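Local coordinates for methyltransferase-like protein (Saccharopolyspora spinosa, PDB 4PNE) that catalyses a [4+2] cycloaddition in spinosyn biosynthesis on a scaffold resembling S-adenosylmethionine-dependent methyltransferases, at residues A166-L171 with V195-K200; L238-V243 with G291-T296; P157-D162 with L187-I192; E182-L187 with A297-G302. All blocks are in the same frame, centred on the assembly; numbering follows the deposited sequence.

Contact 1 of 4, residues A166-L171 with V195-K200. With SAH (S-adenosyl-L-homocysteine), chain C.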
loop_
_atom_site.group_PDB
_atom_site.type_symbol
_atom_site.label_atom_id
_atom_site.label_comp_id
_atom_site.label_asym_id
_atom_site.label_seq_id
_atom_site.Cartn_x
_atom_site.Cartn_y
_atom_site.Cartn_z
ATOM N N ALA A 166 0.922 -6.245 -1.123
ATOM C CA ALA A 166 0.486 -5.431 0.004
ATOM C C ALA A 166 1.383 -4.212 -0.011
ATOM O O ALA A 166 2.439 -4.207 0.621
ATOM C CB ALA A 166 0.561 -6.171 1.329
ATOM N N MET A 167 0.975 -3.225 -0.807
ATOM C CA MET A 167 1.700 -1.977 -0.959
ATOM C C MET A 167 1.150 -0.984 0.027
ATOM O O MET A 167 0.090 -0.425 -0.200
ATOM C CB MET A 167 1.600 -1.481 -2.397
ATOM C CG MET A 167 2.501 -2.191 -3.380
ATOM S SD MET A 167 2.615 -1.357 -5.009
ATOM C CE MET A 167 1.197 -2.146 -5.725
ATOM N N GLN A 168 1.866 -0.872 1.153
ATOM C CA GLN A 168 1.563 -0.006 2.291
ATOM C C GLN A 168 0.171 -0.246 2.888
ATOM O O GLN A 168 -0.578 0.686 3.198
ATOM C CB GLN A 168 1.750 1.468 1.922
ATOM C CG GLN A 168 3.174 1.875 1.866
ATOM C CD GLN A 168 3.350 3.314 1.407
ATOM O OE1 GLN A 168 4.062 3.575 0.440
ATOM N NE2 GLN A 168 2.640 4.232 2.040
ATOM N N SER A 169 -0.194 -1.514 3.023
ATOM C CA SER A 169 -1.465 -1.856 3.660
ATOM C C SER A 169 -1.327 -2.628 4.980
ATOM O O SER A 169 -2.141 -2.443 5.873
ATOM C CB SER A 169 -2.333 -2.638 2.689
ATOM O OG SER A 169 -1.687 -3.834 2.343
ATOM N N LEU A 170 -0.307 -3.476 5.137
ATOM C CA LEU A 170 -0.253 -4.332 6.322
ATOM C C LEU A 170 -0.149 -3.543 7.618
ATOM O O LEU A 170 -0.732 -3.922 8.629
ATOM C CB LEU A 170 0.937 -5.306 6.220
ATOM C CG LEU A 170 0.850 -6.361 5.120
ATOM C CD1 LEU A 170 2.091 -7.193 5.073
ATOM C CD2 LEU A 170 -0.357 -7.248 5.358
ATOM N N LEU A 171 0.583 -2.442 7.624
ATOM C CA LEU A 171 0.779 -1.748 8.885
ATOM C C LEU A 171 -0.452 -0.947 9.320
ATOM O O LEU A 171 -0.540 -0.516 10.458
ATOM C CB LEU A 171 2.009 -0.851 8.813
ATOM C CG LEU A 171 3.347 -1.591 8.783
ATOM C CD1 LEU A 171 4.477 -0.584 8.851
ATOM C CD2 LEU A 171 3.509 -2.572 9.947
ATOM N N VAL A 195 5.525 -6.975 -0.835
ATOM C CA VAL A 195 5.175 -6.026 0.206
ATOM C C VAL A 195 6.012 -4.767 0.133
ATOM O O VAL A 195 7.237 -4.845 0.013
ATOM C CB VAL A 195 5.379 -6.645 1.608
ATOM C CG1 VAL A 195 5.160 -5.647 2.763
ATOM C CG2 VAL A 195 4.566 -7.940 1.773
ATOM N N THR A 196 5.374 -3.599 0.220
ATOM C CA THR A 196 6.129 -2.384 0.460
ATOM C C THR A 196 5.615 -1.705 1.685
ATOM O O THR A 196 4.427 -1.806 2.053
ATOM C CB THR A 196 6.134 -1.427 -0.725
ATOM O OG1 THR A 196 4.850 -0.819 -0.892
ATOM C CG2 THR A 196 6.525 -2.142 -2.008
ATOM N N GLU A 197 6.524 -1.002 2.353
ATOM C CA GLU A 197 6.101 -0.342 3.551
ATOM C C GLU A 197 7.031 0.787 3.925
ATOM O O GLU A 197 8.257 0.749 3.657
ATOM C CB GLU A 197 5.987 -1.350 4.683
ATOM C CG GLU A 197 5.130 -0.898 5.814
ATOM C CD GLU A 197 3.762 -0.374 5.370
ATOM O OE1 GLU A 197 2.861 -1.235 5.195
ATOM O OE2 GLU A 197 3.626 0.860 5.255
ATOM N N VAL A 198 6.425 1.803 4.527
ATOM C CA VAL A 198 7.133 2.828 5.294
ATOM C C VAL A 198 7.554 2.253 6.633
ATOM O O VAL A 198 6.710 1.757 7.380
ATOM C CB VAL A 198 6.245 4.087 5.512
ATOM C CG1 VAL A 198 6.940 5.131 6.357
ATOM C CG2 VAL A 198 5.814 4.681 4.163
ATOM N N VAL A 199 8.846 2.302 6.920
ATOM C CA VAL A 199 9.414 1.718 8.143
ATOM C C VAL A 199 10.256 2.729 8.918
ATOM O O VAL A 199 10.634 3.757 8.407
ATOM C CB VAL A 199 10.293 0.488 7.841
ATOM C CG1 VAL A 199 9.454 -0.636 7.257
ATOM C CG2 VAL A 199 11.438 0.831 6.886
ATOM N N LYS A 200 10.564 2.419 10.166
ATOM C CA LYS A 200 11.680 3.096 10.812
ATOM C C LYS A 200 12.959 2.580 10.161
ATOM O O LYS A 200 13.140 1.358 10.068
ATOM C CB LYS A 200 11.653 2.805 12.311
ATOM C CG LYS A 200 12.677 3.600 13.096
ATOM C CD LYS A 200 12.447 3.414 14.582
ATOM C CE LYS A 200 13.222 4.438 15.401
ATOM N NZ LYS A 200 14.672 4.206 15.305
HETATM N N SAH C . -2.005 -0.322 -2.253
HETATM C CA SAH C . -2.642 0.964 -2.553
HETATM C CB SAH C . -3.196 1.692 -1.331
HETATM C CG SAH C . -2.340 1.777 -0.091
HETATM S SD SAH C . -3.114 2.829 1.146
HETATM C C SAH C . -1.663 1.843 -3.281
HETATM O O SAH C . -2.067 2.823 -3.881
HETATM O OXT SAH C . -0.476 1.511 -3.340
HETATM C "C5'" SAH C . -3.635 1.516 2.279
HETATM C "C4'" SAH C . -4.793 0.677 1.759
HETATM O "O4'" SAH C . -4.976 -0.454 2.601
HETATM C "C3'" SAH C . -6.130 1.397 1.749
HETATM O "O3'" SAH C . -6.715 1.110 0.492
HETATM C "C2'" SAH C . -6.893 0.770 2.904
HETATM O "O2'" SAH C . -8.317 0.796 2.828
HETATM C "C1'" SAH C . -6.338 -0.653 2.875
HETATM N N9 SAH C . -6.568 -1.380 4.138
HETATM C C8 SAH C . -6.327 -1.014 5.422
HETATM N N7 SAH C . -6.744 -1.989 6.260
HETATM C C5 SAH C . -7.268 -2.976 5.507
HETATM C C6 SAH C . -7.853 -4.186 5.818
HETATM N N6 SAH C . -7.971 -4.600 7.070
HETATM N N1 SAH C . -8.277 -4.988 4.819
HETATM C C2 SAH C . -8.159 -4.609 3.498
HETATM N N3 SAH C . -7.626 -3.393 3.180
HETATM C C4 SAH C . -7.161 -2.606 4.177
HETATM O O HOH W 1 1.979 -3.547 3.394
HETATM O O HOH W 2 2.007 3.519 4.832
#
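A166 O draws a backbone donor and a water. T196 N donates to A166 O at 3.0 Å, and the water lies 2.9 Å from A166 O. One step on, Q168 N reaches T196 O at 2.9 Å. These bonds make a short parallel ladder. Segment 166-171 leaves it by a loop at Q168 and S169, then a 3-10 turn from L170. E197 bends back at chi2 (50°) and lays its carboxylate beside Q168, with E197 OE1 3.4 Å from Q168 CA. The same water accepts from L170 N. Its protons cannot serve every acceptor around it, and its bonds to A166 O and E197 OE1 may be shared. E197 OE2 takes V198 N on its anti side. A second water links E197 OE2 to Q168 NE2. M167 O receives the amino N of S-adenosyl-L-homocysteine at 2.9 Å, so this strand end forms part of the ligand pocket, as in Rossmann-like methyltransferases. Q168 OE1 and T196 OG1 both bond to Y292 OH, and Q168 NE2 to a malonate ion, probably from the crystallisation liquor. M167 and T196 run side by side against V84 of helix 73-88. Strand 191-200 lies between strand 161-167 and the antiparallel strand 290-298.

Contact 2 of 4, residues L238-V243 with G291-T296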
loop_
_atom_site.group_PDB
_atom_site.type_symbol
_atom_site.label_atom_id
_atom_site.label_comp_id
_atom_site.label_asym_id
_atom_site.label_seq_id
_atom_site.Cartn_x
_atom_site.Cartn_y
_atom_site.Cartn_z
ATOM N N LEU A 238 12.263 -14.138 -0.222
ATOM C CA LEU A 238 13.045 -14.188 -1.444
ATOM C C LEU A 238 14.011 -13.013 -1.498
ATOM O O LEU A 238 15.172 -13.165 -1.919
ATOM C CB LEU A 238 12.149 -14.189 -2.674
ATOM C CG LEU A 238 11.223 -15.398 -2.835
ATOM C CD1 LEU A 238 10.208 -15.147 -3.929
ATOM C CD2 LEU A 238 12.011 -16.679 -3.081
ATOM N N ASP A 239 13.569 -11.853 -1.019
ATOM C CA ASP A 239 14.381 -10.652 -1.158
ATOM C C ASP A 239 13.879 -9.550 -0.249
ATOM O O ASP A 239 12.685 -9.401 -0.039
ATOM C CB ASP A 239 14.343 -10.190 -2.615
ATOM C CG ASP A 239 15.485 -9.268 -2.979
ATOM O OD1 ASP A 239 16.570 -9.388 -2.372
ATOM O OD2 ASP A 239 15.301 -8.436 -3.893
ATOM N N TRP A 240 14.807 -8.771 0.271
ATOM C CA TRP A 240 14.538 -7.495 0.919
ATOM C C TRP A 240 15.454 -6.476 0.271
ATOM O O TRP A 240 16.655 -6.717 0.122
ATOM C CB TRP A 240 14.812 -7.567 2.422
ATOM C CG TRP A 240 14.878 -6.252 3.248
ATOM C CD1 TRP A 240 14.295 -5.050 2.961
ATOM C CD2 TRP A 240 15.573 -6.062 4.486
ATOM N NE1 TRP A 240 14.582 -4.130 3.950
ATOM C CE2 TRP A 240 15.371 -4.729 4.895
ATOM C CE3 TRP A 240 16.342 -6.899 5.296
ATOM C CZ2 TRP A 240 15.915 -4.214 6.088
ATOM C CZ3 TRP A 240 16.875 -6.386 6.480
ATOM C CH2 TRP A 240 16.665 -5.052 6.855
ATOM N N GLU A 241 14.900 -5.341 -0.122
ATOM C CA GLU A 241 15.686 -4.229 -0.608
ATOM C C GLU A 241 15.320 -3.061 0.249
ATOM O O GLU A 241 14.137 -2.728 0.354
ATOM C CB GLU A 241 15.373 -3.913 -2.052
ATOM C CG GLU A 241 15.351 -5.099 -3.000
ATOM C CD GLU A 241 14.543 -4.784 -4.252
ATOM O OE1 GLU A 241 14.998 -3.908 -5.027
ATOM O OE2 GLU A 241 13.434 -5.360 -4.431
ATOM N N ASP A 242 16.310 -2.462 0.868
ATOM C CA ASP A 242 16.118 -1.205 1.580
ATOM C C ASP A 242 16.291 -0.102 0.567
ATOM O O ASP A 242 17.373 0.115 0.040
ATOM C CB ASP A 242 17.106 -1.076 2.752
ATOM C CG ASP A 242 17.012 0.249 3.450
ATOM O OD1 ASP A 242 16.264 1.145 3.005
ATOM O OD2 ASP A 242 17.657 0.396 4.487
ATOM N N VAL A 243 15.203 0.621 0.276
ATOM C CA VAL A 243 15.232 1.624 -0.786
ATOM C C VAL A 243 14.950 3.021 -0.186
ATOM O O VAL A 243 14.441 3.905 -0.841
ATOM C CB VAL A 243 14.228 1.285 -1.925
ATOM C CG1 VAL A 243 14.559 -0.091 -2.560
ATOM C CG2 VAL A 243 12.750 1.267 -1.448
ATOM N N GLY A 291 12.242 5.190 6.681
ATOM C CA GLY A 291 12.858 4.614 5.495
ATOM C C GLY A 291 11.799 3.833 4.758
ATOM O O GLY A 291 10.595 4.017 4.991
ATOM N N TYR A 292 12.240 2.952 3.874
ATOM C CA TYR A 292 11.291 2.238 3.014
ATOM C C TYR A 292 11.831 0.869 2.622
ATOM O O TYR A 292 13.021 0.712 2.356
ATOM C CB TYR A 292 10.994 3.070 1.771
ATOM C CG TYR A 292 9.655 2.767 1.158
ATOM C CD1 TYR A 292 8.512 3.378 1.636
ATOM C CD2 TYR A 292 9.517 1.837 0.128
ATOM C CE1 TYR A 292 7.277 3.105 1.101
ATOM C CE2 TYR A 292 8.285 1.551 -0.412
ATOM C CZ TYR A 292 7.163 2.183 0.070
ATOM O OH TYR A 292 5.923 1.903 -0.462
ATOM N N ALA A 293 10.937 -0.125 2.556
ATOM C CA ALA A 293 11.309 -1.520 2.253
ATOM C C ALA A 293 10.471 -2.092 1.129
ATOM O O ALA A 293 9.266 -1.830 1.062
ATOM C CB ALA A 293 11.159 -2.390 3.520
ATOM N N ILE A 294 11.119 -2.805 0.207
ATOM C CA ILE A 294 10.450 -3.670 -0.733
ATOM C C ILE A 294 10.813 -5.106 -0.386
ATOM O O ILE A 294 12.002 -5.449 -0.334
ATOM C CB ILE A 294 10.841 -3.373 -2.207
ATOM C CG1 ILE A 294 10.617 -1.893 -2.538
ATOM C CG2 ILE A 294 10.056 -4.271 -3.153
ATOM C CD1 ILE A 294 11.178 -1.516 -3.930
ATOM N N LEU A 295 9.816 -5.914 -0.035
ATOM C CA LEU A 295 10.000 -7.321 0.330
ATOM C C LEU A 295 9.294 -8.244 -0.667
ATOM O O LEU A 295 8.153 -7.992 -1.064
ATOM C CB LEU A 295 9.449 -7.574 1.737
ATOM C CG LEU A 295 9.771 -6.518 2.817
ATOM C CD1 LEU A 295 9.075 -6.833 4.143
ATOM C CD2 LEU A 295 11.284 -6.361 3.005
ATOM N N THR A 296 9.954 -9.331 -1.060
ATOM C CA THR A 296 9.351 -10.386 -1.868
ATOM C C THR A 296 9.438 -11.664 -1.056
ATOM O O THR A 296 10.485 -12.017 -0.501
ATOM C CB THR A 296 10.048 -10.539 -3.228
ATOM O OG1 THR A 296 10.179 -9.245 -3.835
ATOM C CG2 THR A 296 9.264 -11.470 -4.152
HETATM O O HOH W 3 13.992 -1.195 4.352
HETATM O O HOH W 4 12.208 -7.229 -2.757
#
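W240 lays its indole beside L295. L295 CD2 lies against W240 CD1 and CG, obliquely to the ring. A293 CB also approaches the pyrrole part of the ring. With W240 CG anti to the backbone N (chi1 167°), the indole projects out from the sheet on the face of L295 and A293, and CD1 and NE1 are on the A293 side. On the other face, beside I294, V243 CG2 meets the edge of the Y292 ring at CD2, 3.6 Å away. V243 CG1 packs on I294 CD1 at about a right angle.

The backbones behind these side chains are antiparallel. E241 and I294 form a hydrogen-bonded pair: E241 N donates to I294 O at 2.9 Å, and I294 N to E241 O at 3.0 Å. T296 O takes two donors from the same face of its plane, L238 N at 2.8 Å and D239 N at 3.1 Å. L238 and D239 thus form a classic beta bulge opposite T296.

Waters and outer residues fix the polar ends. One water lies in the plane of the W240 ring at its edge, accepts from NE1 and donates to Y292 O. Another donates to E241 OE2 at 2.8 Å, weakly to I294 O, and touches T296 OG1. E241 OE2 is also in a salt bridge with R87 of helix 73-88. S244 OG bonds to both D242 OD1 and Y292 N, and Y292 OH reaches Q168 and T196. The edge strand 236-242 is therefore held by its backbone ladder, while its charged E241 end is probably kept ionised by R87.

Contact 3 of 4, residues P157-D162 with L187-I192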
loop_
_atom_site.group_PDB
_atom_site.type_symbol
_atom_site.label_atom_id
_atom_site.label_comp_id
_atom_site.label_asym_id
_atom_site.label_seq_id
_atom_site.Cartn_x
_atom_site.Cartn_y
_atom_site.Cartn_z
ATOM N N PRO A 157 -11.081 -19.247 -1.114
ATOM C CA PRO A 157 -10.598 -20.575 -0.738
ATOM C C PRO A 157 -9.085 -20.611 -0.612
ATOM O O PRO A 157 -8.383 -19.744 -1.174
ATOM C CB PRO A 157 -11.082 -21.467 -1.889
ATOM C CG PRO A 157 -11.403 -20.565 -3.013
ATOM C CD PRO A 157 -11.612 -19.194 -2.488
ATOM N N ASP A 158 -8.578 -21.590 0.135
ATOM C CA ASP A 158 -7.147 -21.852 0.148
ATOM C C ASP A 158 -6.617 -21.982 -1.266
ATOM O O ASP A 158 -7.310 -22.518 -2.130
ATOM C CB ASP A 158 -6.792 -23.147 0.861
ATOM C CG ASP A 158 -7.201 -23.176 2.318
ATOM O OD1 ASP A 158 -7.904 -22.267 2.810
ATOM O OD2 ASP A 158 -6.815 -24.175 2.964
ATOM N N ASN A 159 -5.382 -21.537 -1.500
ATOM C CA ASN A 159 -4.684 -21.825 -2.758
ATOM C C ASN A 159 -5.450 -21.312 -3.982
ATOM O O ASN A 159 -5.636 -22.033 -4.956
ATOM C CB ASN A 159 -4.438 -23.346 -2.890
ATOM C CG ASN A 159 -3.791 -23.947 -1.649
ATOM O OD1 ASN A 159 -2.723 -23.530 -1.229
ATOM N ND2 ASN A 159 -4.450 -24.947 -1.061
ATOM N N ALA A 160 -5.884 -20.051 -3.913
ATOM C CA ALA A 160 -6.665 -19.383 -4.967
ATOM C C ALA A 160 -5.850 -18.457 -5.868
ATOM O O ALA A 160 -6.206 -18.241 -7.029
ATOM C CB ALA A 160 -7.773 -18.592 -4.341
ATOM N N PHE A 161 -4.773 -17.879 -5.338
ATOM C CA PHE A 161 -4.058 -16.813 -6.049
ATOM C C PHE A 161 -2.617 -17.172 -6.364
ATOM O O PHE A 161 -1.920 -17.742 -5.533
ATOM C CB PHE A 161 -4.056 -15.520 -5.226
ATOM C CG PHE A 161 -5.404 -14.946 -5.033
ATOM C CD1 PHE A 161 -5.933 -14.120 -5.967
ATOM C CD2 PHE A 161 -6.118 -15.230 -3.904
ATOM C CE1 PHE A 161 -7.175 -13.585 -5.806
ATOM C CE2 PHE A 161 -7.389 -14.715 -3.722
ATOM C CZ PHE A 161 -7.917 -13.890 -4.672
ATOM N N ASP A 162 -2.144 -16.789 -7.545
ATOM C CA ASP A 162 -0.759 -16.973 -7.930
ATOM C C ASP A 162 0.179 -15.959 -7.266
ATOM O O ASP A 162 1.367 -16.224 -7.080
ATOM C CB ASP A 162 -0.606 -16.857 -9.450
ATOM C CG ASP A 162 -1.460 -17.869 -10.202
ATOM O OD1 ASP A 162 -1.086 -19.056 -10.233
ATOM O OD2 ASP A 162 -2.523 -17.516 -10.757
ATOM N N LEU A 187 -2.816 -17.837 -1.084
ATOM C CA LEU A 187 -1.828 -18.056 -2.134
ATOM C C LEU A 187 -1.725 -19.539 -2.439
ATOM O O LEU A 187 -1.855 -20.359 -1.530
ATOM C CB LEU A 187 -0.443 -17.549 -1.734
ATOM C CG LEU A 187 -0.204 -16.051 -1.812
ATOM C CD1 LEU A 187 1.091 -15.717 -1.138
ATOM C CD2 LEU A 187 -0.149 -15.606 -3.248
ATOM N N LYS A 188 -1.461 -19.843 -3.701
ATOM C CA LYS A 188 -1.123 -21.198 -4.131
ATOM C C LYS A 188 0.282 -21.514 -3.666
ATOM O O LYS A 188 1.076 -20.614 -3.425
ATOM C CB LYS A 188 -1.253 -21.298 -5.656
ATOM C CG LYS A 188 -2.658 -21.106 -6.138
ATOM C CD LYS A 188 -2.738 -20.961 -7.651
ATOM C CE LYS A 188 -4.161 -20.733 -8.097
ATOM N NZ LYS A 188 -4.206 -20.334 -9.534
ATOM N N PRO A 189 0.617 -22.810 -3.542
ATOM C CA PRO A 189 2.017 -23.122 -3.249
ATOM C C PRO A 189 2.949 -22.527 -4.287
ATOM O O PRO A 189 2.682 -22.613 -5.506
ATOM C CB PRO A 189 2.057 -24.661 -3.289
ATOM C CG PRO A 189 0.654 -25.074 -3.008
ATOM C CD PRO A 189 -0.234 -24.009 -3.612
ATOM N N GLY A 190 4.012 -21.890 -3.799
ATOM C CA GLY A 190 4.913 -21.168 -4.673
ATOM C C GLY A 190 4.470 -19.748 -5.005
ATOM O O GLY A 190 5.218 -19.027 -5.632
ATOM N N GLY A 191 3.251 -19.375 -4.625
ATOM C CA GLY A 191 2.733 -18.042 -4.886
ATOM C C GLY A 191 3.566 -16.954 -4.231
ATOM O O GLY A 191 4.011 -17.102 -3.099
ATOM N N ILE A 192 3.688 -15.837 -4.936
ATOM C CA ILE A 192 4.539 -14.735 -4.538
ATOM C C ILE A 192 3.797 -13.561 -3.916
ATOM O O ILE A 192 2.771 -13.135 -4.443
ATOM C CB ILE A 192 5.290 -14.197 -5.742
ATOM C CG1 ILE A 192 5.960 -15.323 -6.518
ATOM C CG2 ILE A 192 6.293 -13.139 -5.294
ATOM C CD1 ILE A 192 7.138 -15.938 -5.828
#
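K188 N donates to F161 O at 2.8 Å, and F161 pairs with L187 in a parallel bridge. A second backbone bond runs from I192 N to D162 O at 3.2 Å. Between these two bonds, K188 to G191 form a type II beta turn, closed by G191 N on K188 O. G190 takes the positive phi of that turn (84°).

CA-H...O contacts lie beside these bonds. L187 CA meets F161 O, and N159 CA lies 3.4 Å from L187 O.

The one salt bridge is long. The extended K188 chain runs past the backbone of N159 and A160 and ends at D162. There K188 NZ lies 3.4 Å from D162 OD1, and the hydrogen bond between them is weak. The stronger partner of D162 is R95 N, on OD2.

L187 also sets a methyl against a carbonyl oxygen, with L187 CD2 3.6 Å from F161 O. The apolar pair is the same L187 CD2 with F161 CB, at 4.4 Å. N159 crosses P189 at about a right angle, with N159 OD1 3.5 Å from P189 CD. N159 OD1 is hydrogen-bonded to K299 NZ.

The contact lies at the start of two neighbouring parallel strands, 161-167 and 191-200, joined by helix 176-186 in a beta-alpha-beta crossover. The F161 side chain faces strand 95-99 and Y156, and I192 packs against strand 290-298.

Contact 4 of 4, residues E182-L187 with A297-G302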
loop_
_atom_site.group_PDB
_atom_site.type_symbol
_atom_site.label_atom_id
_atom_site.label_comp_id
_atom_site.label_asym_id
_atom_site.label_seq_id
_atom_site.Cartn_x
_atom_site.Cartn_y
_atom_site.Cartn_z
ATOM N N GLU A 182 -3.544 -15.010 6.430
ATOM C CA GLU A 182 -4.612 -15.174 5.451
ATOM C C GLU A 182 -4.074 -15.117 4.027
ATOM O O GLU A 182 -4.486 -15.887 3.142
ATOM C CB GLU A 182 -5.663 -14.088 5.651
ATOM C CG GLU A 182 -6.674 -14.426 6.717
ATOM C CD GLU A 182 -7.554 -15.605 6.313
ATOM O OE1 GLU A 182 -7.189 -16.783 6.589
ATOM O OE2 GLU A 182 -8.602 -15.344 5.678
ATOM N N ILE A 183 -3.151 -14.195 3.799
ATOM C CA ILE A 183 -2.541 -14.103 2.479
ATOM C C ILE A 183 -1.823 -15.413 2.156
ATOM O O ILE A 183 -1.933 -15.938 1.034
ATOM C CB ILE A 183 -1.563 -12.893 2.352
ATOM C CG1 ILE A 183 -2.326 -11.584 2.471
ATOM C CG2 ILE A 183 -0.866 -12.932 1.005
ATOM C CD1 ILE A 183 -1.462 -10.386 2.709
ATOM N N LEU A 184 -1.081 -15.946 3.121
ATOM C CA LEU A 184 -0.396 -17.217 2.912
ATOM C C LEU A 184 -1.398 -18.309 2.580
ATOM O O LEU A 184 -1.148 -19.110 1.683
ATOM C CB LEU A 184 0.412 -17.601 4.146
ATOM C CG LEU A 184 1.291 -18.846 3.985
ATOM C CD1 LEU A 184 2.492 -18.542 3.143
ATOM C CD2 LEU A 184 1.752 -19.304 5.366
ATOM N N ARG A 185 -2.512 -18.331 3.305
ATOM C CA ARG A 185 -3.549 -19.334 3.095
ATOM C C ARG A 185 -4.086 -19.305 1.658
ATOM O O ARG A 185 -4.210 -20.360 1.007
ATOM C CB ARG A 185 -4.724 -19.129 4.060
ATOM C CG ARG A 185 -5.813 -20.226 3.973
ATOM C CD ARG A 185 -6.933 -20.039 4.987
ATOM N NE ARG A 185 -7.687 -18.802 4.750
ATOM C CZ ARG A 185 -8.553 -18.629 3.748
ATOM N NH1 ARG A 185 -8.795 -19.626 2.896
ATOM N NH2 ARG A 185 -9.198 -17.472 3.622
ATOM N N VAL A 186 -4.442 -18.120 1.163
ATOM C CA VAL A 186 -5.102 -18.037 -0.146
ATOM C C VAL A 186 -4.115 -18.013 -1.326
ATOM O O VAL A 186 -4.536 -18.176 -2.456
ATOM C CB VAL A 186 -6.049 -16.805 -0.242
ATOM C CG1 VAL A 186 -7.051 -16.802 0.891
ATOM C CG2 VAL A 186 -5.242 -15.503 -0.224
ATOM N N LEU A 187 -2.816 -17.837 -1.084
ATOM C CA LEU A 187 -1.828 -18.056 -2.134
ATOM C C LEU A 187 -1.725 -19.539 -2.439
ATOM O O LEU A 187 -1.855 -20.359 -1.530
ATOM C CB LEU A 187 -0.443 -17.549 -1.734
ATOM C CG LEU A 187 -0.204 -16.051 -1.812
ATOM C CD1 LEU A 187 1.091 -15.717 -1.138
ATOM C CD2 LEU A 187 -0.149 -15.606 -3.248
ATOM N N ALA A 297 8.309 -12.344 -0.950
ATOM C CA ALA A 297 8.196 -13.546 -0.170
ATOM C C ALA A 297 7.356 -14.519 -0.935
ATOM O O ALA A 297 6.667 -14.125 -1.883
ATOM C CB ALA A 297 7.580 -13.258 1.160
ATOM N N ARG A 298 7.448 -15.808 -0.602
ATOM C CA ARG A 298 6.586 -16.775 -1.285
ATOM C C ARG A 298 6.101 -17.884 -0.352
ATOM O O ARG A 298 6.725 -18.200 0.667
ATOM C CB ARG A 298 7.291 -17.371 -2.476
ATOM C CG ARG A 298 8.171 -18.493 -2.144
ATOM C CD ARG A 298 8.526 -19.259 -3.381
ATOM N NE ARG A 298 9.768 -19.937 -3.100
ATOM C CZ ARG A 298 10.450 -20.641 -3.981
ATOM N NH1 ARG A 298 9.998 -20.780 -5.225
ATOM N NH2 ARG A 298 11.578 -21.201 -3.595
ATOM N N LYS A 299 4.966 -18.446 -0.710
ATOM C CA LYS A 299 4.430 -19.612 -0.062
ATOM C C LYS A 299 5.308 -20.776 -0.516
ATOM O O LYS A 299 5.583 -20.909 -1.706
ATOM C CB LYS A 299 2.984 -19.832 -0.456
ATOM C CG LYS A 299 2.263 -20.935 0.354
ATOM C CD LYS A 299 0.825 -21.033 0.002
ATOM C CE LYS A 299 0.073 -21.977 0.925
ATOM N NZ LYS A 299 -1.363 -21.815 0.761
ATOM N N PRO A 300 5.788 -21.585 0.436
ATOM C CA PRO A 300 6.616 -22.737 0.065
ATOM C C PRO A 300 5.919 -23.603 -0.982
ATOM O O PRO A 300 4.679 -23.723 -0.987
ATOM C CB PRO A 300 6.800 -23.465 1.397
ATOM C CG PRO A 300 6.713 -22.414 2.427
ATOM C CD PRO A 300 5.654 -21.457 1.898
ATOM N N VAL A 301 6.698 -24.138 -1.922
ATOM C CA VAL A 301 6.132 -24.988 -2.962
ATOM C C VAL A 301 5.610 -26.279 -2.349
ATOM O O VAL A 301 6.048 -26.699 -1.265
ATOM C CB VAL A 301 7.158 -25.314 -4.084
ATOM C CG1 VAL A 301 7.753 -24.035 -4.695
ATOM C CG2 VAL A 301 8.246 -26.236 -3.570
ATOM N N GLY A 302 4.671 -26.900 -3.057
ATOM C CA GLY A 302 3.997 -28.097 -2.586
ATOM C C GLY A 302 2.705 -28.348 -3.354
ATOM O O GLY A 302 1.613 -28.409 -2.774
#
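K299 stretches its side chain over L184, whose CD1 lies 3.7 Å from K299 CG. The chain is extended from end to end. With CG anti to the backbone N (chi1 -171°), it carries the amine to the last turn of helix 176-186. There K299 NZ donates to L184 O at 2.9 Å and to L187 O at 2.8 Å. The second bond is close to head-on at the oxygen, with a C=O...N angle of 161°. A positive group at the C-terminal end of a helix would probably be favoured by the carbonyls gathered there. The contact joins this helix, which follows strand 161-167 in the methyltransferase-like fold, to the chain leaving strand 290-298. P300 CD comes only loosely near L184 CD1 at the edge of the patch. Away from K299, R185 grips E182 side-on. R185 NE donates to E182 OE1 at 2.8 Å and R185 NH2 to E182 OE2 at 3.0 Å, both on the syn side of the carboxylate. V186 CG1 lies over one face of the guanidinium, offset toward its rim. R185 NH1 turns to D158 and Y156 O. F235 packs against L184, L187 and A297.

How the contacts relate
From the N terminus, contact 3 opens first at 157-162, contact 1 follows at 166-171 and contact 4 at 182-187. Contact 3 closes at 187-192 and contact 1 at 195-200, so the two cross. Both join strand 161-167 to strand 191-200, at opposite ends of the pair. Contact 4 stays open and crosses both. Contact 2 opens at 238-243 and closes at 291-296, after contacts 1 and 3 and nested inside contact 4. It joins the edge strand 236-242 to strand 290-298. Contact 4 closes last, at 297-302, and ties the C-terminal tail to the end of helix 176-186. Contacts 3 and 4 share L187.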